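Local atomic coordinates of purine nucleosidase, (IunH-1) (Sulfolobus solfataricus, PDB entry 3T8J), a protein that belongs to the nucleoside hydrolase family of alpha/beta proteins and holds a sodium ion where strands of its central sheet end. Residues 7-11 / 43-47; 35-40 / 62-67; 118-122 / 238-242. All blocks are in the same frame, centred on the assembly; numbering follows the deposited sequence.

Contact 1. Residues 7-11 / 43-47; sequences DCDTA and EVKNA. With NA (sodium ion), chain B.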
# COMPACT_ATOMS: atom_id res chain seq x y z
N ASP A 7 2.08 -9.51 30.41
CA ASP A 7 2.76 -8.47 29.63
C ASP A 7 1.87 -7.23 29.61
O ASP A 7 0.74 -7.28 29.12
CB ASP A 7 3.06 -9.00 28.22
CG ASP A 7 3.95 -8.06 27.40
OD1 ASP A 7 5.16 -7.89 27.69
OD2 ASP A 7 3.42 -7.44 26.43
N CYS A 8 2.40 -6.14 30.17
CA CYS A 8 1.65 -4.94 30.56
C CYS A 8 2.20 -3.63 29.98
O CYS A 8 3.39 -3.31 30.15
CB CYS A 8 1.68 -4.79 32.09
SG CYS A 8 0.92 -6.13 32.98
N ASP A 9 1.32 -2.83 29.36
CA ASP A 9 1.53 -1.39 29.13
C ASP A 9 0.78 -0.66 30.24
O ASP A 9 -0.29 -0.11 30.04
CB ASP A 9 1.13 -0.91 27.71
CG ASP A 9 -0.33 -1.19 27.31
OD1 ASP A 9 -0.87 -0.42 26.48
OD2 ASP A 9 -0.95 -2.20 27.75
N THR A 10 1.34 -0.77 31.44
CA THR A 10 0.54 -0.82 32.67
C THR A 10 -0.37 0.37 32.93
O THR A 10 0.11 1.47 33.21
CB THR A 10 1.47 -0.93 33.90
OG1 THR A 10 2.62 -1.76 33.60
CG2 THR A 10 0.70 -1.48 35.10
N ALA A 11 -1.68 0.13 32.86
CA ALA A 11 -2.70 1.09 33.26
C ALA A 11 -3.71 0.33 34.16
O ALA A 11 -3.44 -0.81 34.62
CB ALA A 11 -3.37 1.71 32.01
N GLU A 43 4.93 3.23 33.35
CA GLU A 43 4.38 1.86 33.29
C GLU A 43 5.19 0.89 34.12
O GLU A 43 4.61 0.02 34.80
CB GLU A 43 4.30 1.38 31.83
CG GLU A 43 3.33 2.12 30.96
CD GLU A 43 3.30 1.61 29.53
OE1 GLU A 43 4.30 0.96 29.13
OE2 GLU A 43 2.30 1.85 28.84
N VAL A 44 6.52 1.01 34.09
CA VAL A 44 7.39 0.17 34.92
C VAL A 44 7.14 0.42 36.41
O VAL A 44 6.96 -0.49 37.22
CB VAL A 44 8.88 0.38 34.56
CG1 VAL A 44 9.79 -0.45 35.46
CG2 VAL A 44 9.17 0.13 33.09
N LYS A 45 7.08 1.70 36.80
CA LYS A 45 6.81 2.05 38.18
C LYS A 45 5.43 1.60 38.66
O LYS A 45 5.28 1.15 39.79
CB LYS A 45 7.01 3.56 38.40
CG LYS A 45 8.44 4.08 38.09
CD LYS A 45 9.55 3.42 38.86
CE LYS A 45 10.93 4.05 38.56
NZ LYS A 45 11.12 5.44 39.12
N ASN A 46 4.44 1.66 37.77
CA ASN A 46 3.09 1.21 38.10
C ASN A 46 3.08 -0.27 38.47
O ASN A 46 2.42 -0.67 39.44
CB ASN A 46 2.12 1.41 36.92
CG ASN A 46 1.66 2.86 36.73
OD1 ASN A 46 1.90 3.75 37.57
ND2 ASN A 46 0.95 3.09 35.63
N ALA A 47 3.81 -1.07 37.71
CA ALA A 47 3.83 -2.50 37.98
C ALA A 47 4.51 -2.85 39.31
O ALA A 47 4.03 -3.67 40.09
CB ALA A 47 4.49 -3.25 36.80
NA NA B . -2.22 -3.90 28.58
O HOH W 1 -4.00 -2.41 28.94
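Two hydrogen bonds, both made by Thr10, join the loop that follows strand 3-8 to helix 40-53. Thr10 OG1 donates to Glu43 O at 2.9 Å, sharing that helical carbonyl with Ala47 N (3.2 Å), while Asn46 ND2 reaches Thr10 O at 3.0 Å. Asn46 OD1 pairs with Gln42 NE2, and ND2 also reaches Gly82 O. Apolar contact is modest, Thr10 CG2 lying 3.7 Å from Asn46 CB; Thr10 OG1 adds a van der Waals contact to Ala47 CB at 4.0 Å. Residues 7-11 open the aspartate-rich DxDxxxDD signature of nucleoside hydrolases, in which the chain leaves a strand and turns into a metal site. Metal coordination follows, with Asp9 OD2 2.3 Å from the sodium ion. The electrostatics look unfavourable, since Asp9 OD1 and Glu43 OE2 are 4.6 Å apart with like charge. Each oxygen, however, accepts a backbone NH of the loop 35-40, which leads into helix 40-53: Asp9 OD1 from Asn37 and Glu43 OE2 from Ile38.

Contact 2. Residues 35-40 / 62-67; sequences EGNISY and PGANKP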
# COMPACT_ATOMS: atom_id res chain seq x y z
N GLU A 35 5.73 -0.76 25.55
CA GLU A 35 5.14 0.55 25.18
C GLU A 35 3.63 0.42 24.95
O GLU A 35 3.14 -0.65 24.50
CB GLU A 35 5.83 1.12 23.91
CG GLU A 35 5.31 0.60 22.57
CD GLU A 35 5.80 -0.79 22.18
OE1 GLU A 35 6.80 -1.27 22.75
OE2 GLU A 35 5.18 -1.37 21.23
N GLY A 36 2.90 1.49 25.21
CA GLY A 36 1.48 1.54 24.89
C GLY A 36 0.76 2.69 25.58
O GLY A 36 0.94 3.84 25.22
N ASN A 37 -0.11 2.34 26.51
CA ASN A 37 -1.09 3.26 27.08
C ASN A 37 -0.52 4.59 27.58
O ASN A 37 -1.11 5.64 27.31
CB ASN A 37 -1.78 2.61 28.28
CG ASN A 37 -2.83 1.58 27.90
OD1 ASN A 37 -3.55 1.72 26.90
ND2 ASN A 37 -2.97 0.56 28.74
N ILE A 38 0.57 4.54 28.34
CA ILE A 38 1.12 5.78 28.94
C ILE A 38 2.66 5.78 28.87
O ILE A 38 3.27 4.81 28.42
CB ILE A 38 0.65 5.99 30.40
CG1 ILE A 38 1.30 4.94 31.32
CG2 ILE A 38 -0.87 5.98 30.50
CD1 ILE A 38 1.14 5.24 32.80
N SER A 39 3.29 6.83 29.34
CA SER A 39 4.75 6.92 29.35
C SER A 39 5.37 5.63 29.89
O SER A 39 5.01 5.13 30.97
CB SER A 39 5.21 8.12 30.17
OG SER A 39 6.40 7.86 30.88
N TYR A 40 6.32 5.10 29.13
CA TYR A 40 6.92 3.78 29.43
C TYR A 40 7.54 3.71 30.84
O TYR A 40 7.31 2.74 31.56
CB TYR A 40 7.94 3.46 28.34
CG TYR A 40 8.86 2.27 28.56
CD1 TYR A 40 8.52 1.01 28.09
CD2 TYR A 40 10.08 2.43 29.19
CE1 TYR A 40 9.40 -0.06 28.28
CE2 TYR A 40 10.96 1.37 29.37
CZ TYR A 40 10.62 0.14 28.90
OH TYR A 40 11.56 -0.88 29.08
N PRO A 62 11.63 -4.71 32.22
CA PRO A 62 11.33 -3.74 31.19
C PRO A 62 11.68 -4.28 29.81
O PRO A 62 12.76 -4.84 29.61
CB PRO A 62 12.23 -2.54 31.58
CG PRO A 62 12.48 -2.72 33.07
CD PRO A 62 12.69 -4.22 33.14
N GLY A 63 10.78 -4.08 28.86
CA GLY A 63 10.99 -4.54 27.49
C GLY A 63 11.06 -3.39 26.50
O GLY A 63 11.65 -2.32 26.77
N ALA A 64 10.48 -3.59 25.33
CA ALA A 64 10.47 -2.57 24.29
C ALA A 64 9.81 -1.27 24.75
O ALA A 64 8.73 -1.32 25.32
CB ALA A 64 9.75 -3.09 23.04
N ASN A 65 10.42 -0.13 24.43
CA ASN A 65 9.79 1.17 24.69
C ASN A 65 9.32 1.88 23.45
O ASN A 65 8.93 3.06 23.51
CB ASN A 65 10.66 2.08 25.57
CG ASN A 65 11.83 2.66 24.85
OD1 ASN A 65 12.24 2.22 23.78
ND2 ASN A 65 12.42 3.71 25.46
N LYS A 66 9.29 1.16 22.33
CA LYS A 66 8.72 1.67 21.10
C LYS A 66 8.44 0.45 20.18
O LYS A 66 9.03 -0.62 20.37
CB LYS A 66 9.61 2.65 20.40
CG LYS A 66 10.92 2.16 19.95
CD LYS A 66 11.77 3.33 19.43
CE LYS A 66 13.15 2.87 18.98
NZ LYS A 66 13.67 3.82 17.96
N PRO A 67 7.53 0.64 19.20
CA PRO A 67 7.23 -0.45 18.25
C PRO A 67 8.46 -0.83 17.42
O PRO A 67 9.43 -0.09 17.31
CB PRO A 67 6.12 0.14 17.38
CG PRO A 67 5.53 1.25 18.20
CD PRO A 67 6.70 1.82 18.92
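The loops meet as the side chains of Glu35 and Tyr40 pack on the backbone of 62-67, with one weak backbone bond, Glu35 N to Ala64 O (3.1 Å). Tyr40 OH lies 2.7 Å from Gly63 O, a weak bond. The Glu35 carboxylate finds no donor across the interface: OE1 faces two carbonyls, 3.2 Å from Ala64 O and 3.3 Å from Lys66 O, and OE2 is bonded to Thr125. Lys66 NZ turns to Tyr131 of the second subunit. Backbone NH groups are also satisfied: those of Asn37, Ile38 and Ser39 by Asp9, Glu43 and Glu76 respectively, that of Ala64 by Asn126. A CH-pi contact adds to these, Asn65 CB sitting 3.4 Å from the centroid of the Tyr40 ring, over its face. Residues 35-40 carry the chain from strand 27-33 into helix 40-53, whereas 62-67 follow the neighbouring parallel strand 60-62; this beta-alpha-beta unit has its two exit loops packed together, with Val167 of helix 163-167 against Glu35 and Pro67.

Contact 3. Residues 118-122 / 238-242; sequences FLAIS and DAITT. With NA (sodium ion), chain B.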
# COMPACT_ATOMS: atom_id res chain seq x y z
N PHE A 118 1.07 -17.21 28.42
CA PHE A 118 1.42 -15.80 28.20
C PHE A 118 0.16 -14.96 28.08
O PHE A 118 -0.64 -15.16 27.17
CB PHE A 118 2.28 -15.66 26.93
CG PHE A 118 2.98 -14.35 26.78
CD1 PHE A 118 4.31 -14.21 27.18
CD2 PHE A 118 2.34 -13.27 26.21
CE1 PHE A 118 4.96 -12.98 27.06
CE2 PHE A 118 3.00 -12.03 26.08
CZ PHE A 118 4.33 -11.91 26.49
N LEU A 119 -0.03 -14.02 29.02
CA LEU A 119 -1.21 -13.16 29.02
C LEU A 119 -0.81 -11.84 28.33
O LEU A 119 -0.18 -10.96 28.94
CB LEU A 119 -1.72 -12.98 30.45
CG LEU A 119 -2.95 -12.11 30.63
CD1 LEU A 119 -4.16 -12.60 29.84
CD2 LEU A 119 -3.31 -12.00 32.13
N ALA A 120 -1.14 -11.78 27.04
CA ALA A 120 -0.79 -10.70 26.13
C ALA A 120 -1.94 -9.70 26.10
O ALA A 120 -2.76 -9.69 25.17
CB ALA A 120 -0.52 -11.25 24.71
N ILE A 121 -1.96 -8.83 27.11
CA ILE A 121 -3.01 -7.80 27.25
C ILE A 121 -2.55 -6.41 26.79
O ILE A 121 -3.15 -5.41 27.15
CB ILE A 121 -3.59 -7.76 28.69
CG1 ILE A 121 -2.51 -7.69 29.76
CG2 ILE A 121 -4.48 -9.00 28.93
CD1 ILE A 121 -3.03 -7.28 31.18
N SER A 122 -1.49 -6.37 26.00
CA SER A 122 -0.81 -5.15 25.58
C SER A 122 -0.28 -5.28 24.16
O SER A 122 -0.36 -6.38 23.55
CB SER A 122 0.36 -4.90 26.56
OG SER A 122 -0.10 -4.99 27.92
N ASP A 238 -8.99 -6.08 29.45
CA ASP A 238 -7.96 -6.98 29.96
C ASP A 238 -8.49 -7.91 31.06
O ASP A 238 -8.15 -9.09 31.09
CB ASP A 238 -6.76 -6.16 30.47
CG ASP A 238 -6.26 -5.20 29.43
OD1 ASP A 238 -6.32 -5.51 28.21
OD2 ASP A 238 -5.81 -4.09 29.80
N ALA A 239 -9.35 -7.39 31.93
CA ALA A 239 -9.88 -8.20 33.01
C ALA A 239 -10.80 -9.31 32.50
O ALA A 239 -10.81 -10.41 33.06
CB ALA A 239 -10.58 -7.30 34.06
N ILE A 240 -11.55 -9.05 31.43
CA ILE A 240 -12.34 -10.11 30.78
C ILE A 240 -11.43 -11.18 30.17
O ILE A 240 -11.69 -12.39 30.32
CB ILE A 240 -13.32 -9.53 29.74
CG1 ILE A 240 -14.48 -8.82 30.44
CG2 ILE A 240 -13.89 -10.66 28.85
CD1 ILE A 240 -15.38 -7.97 29.49
N THR A 241 -10.37 -10.75 29.48
CA THR A 241 -9.42 -11.68 28.89
C THR A 241 -8.84 -12.59 29.98
O THR A 241 -8.76 -13.80 29.83
CB THR A 241 -8.28 -10.95 28.16
OG1 THR A 241 -8.86 -10.10 27.14
CG2 THR A 241 -7.28 -11.93 27.52
N THR A 242 -8.43 -11.97 31.08
CA THR A 242 -7.84 -12.67 32.22
C THR A 242 -8.84 -13.64 32.87
O THR A 242 -8.49 -14.77 33.23
CB THR A 242 -7.32 -11.65 33.26
OG1 THR A 242 -6.41 -10.73 32.62
CG2 THR A 242 -6.58 -12.34 34.40
NA NA B . -2.22 -3.90 28.58
O HOH W 1 -4.00 -2.41 28.94
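The metal site of the nucleoside hydrolase fold lies at the carboxyl ends of parallel strands, and this contact forms one wall of it. Strand 116-120, in the middle of the sheet, runs out at Ile121 and Ser122, facing the first turn of helix 237-246. Ile121 O (2.3 Å) and Ser122 OG (2.5 Å) bind the sodium ion directly; Asp9 and Asp14, with a water 2.4 Å from the metal, supply the other ligands. Asp238 acts at second hand: that water donates a hydrogen bond to Asp238 OD2 at 2.6 Å, so the helix reaches the ion through its solvent ligand. Asp238 OD1 approaches Ile121 O to 3.3 Å, but both are acceptors, so this is no hydrogen bond; the nearby cation probably makes the approach tolerable. The helix start is held separately by Asp13, whose OD2 accepts the backbone NH of Ala239.

Farther from the ion the interface becomes apolar, as is usual where a helix lies on a sheet face. Leu119 and Ile121 both direct their CA-to-CB bonds at the helix, with the intervening Ala120 pointing away, an alternation that carries on from the strand into the first residue beyond it. Thr241 CG2 receives both, 3.9 Å from Leu119 CD1 and 4.3 Å from Ile121 CG2. Helix 12-23 packs alongside through Leu21 and Ser17. Thr242 folds its hydroxyl back onto its own helix, OG1 donating to Asp238 O at 2.8 Å, and the same OG1 rests 3.4 Å from Leu119 CD2.

Along the chain, contacts 1 and 2 interleave, their segments alternating through the first 67 residues, whereas contact 3 opens afterwards and spans a far longer stretch of chain. Their centres cluster: about 9 Å separate contacts 1 and 2, 13 Å contacts 1 and 3, and 17 Å contacts 2 and 3, which do not touch. Contact 1 is the intermediary: Asp9 and Glu43 touch loop 35-40, which leads into helix 40-53, and across adjacent strands 3-8 and 116-120 Asp7 O lies 2.7 Å from Ser122 OG, a probable hydrogen bond. One sodium ion and its water unite contacts 1 and 3, illustrating how loops at the ends of the parallel strands of a mixed sheet converge.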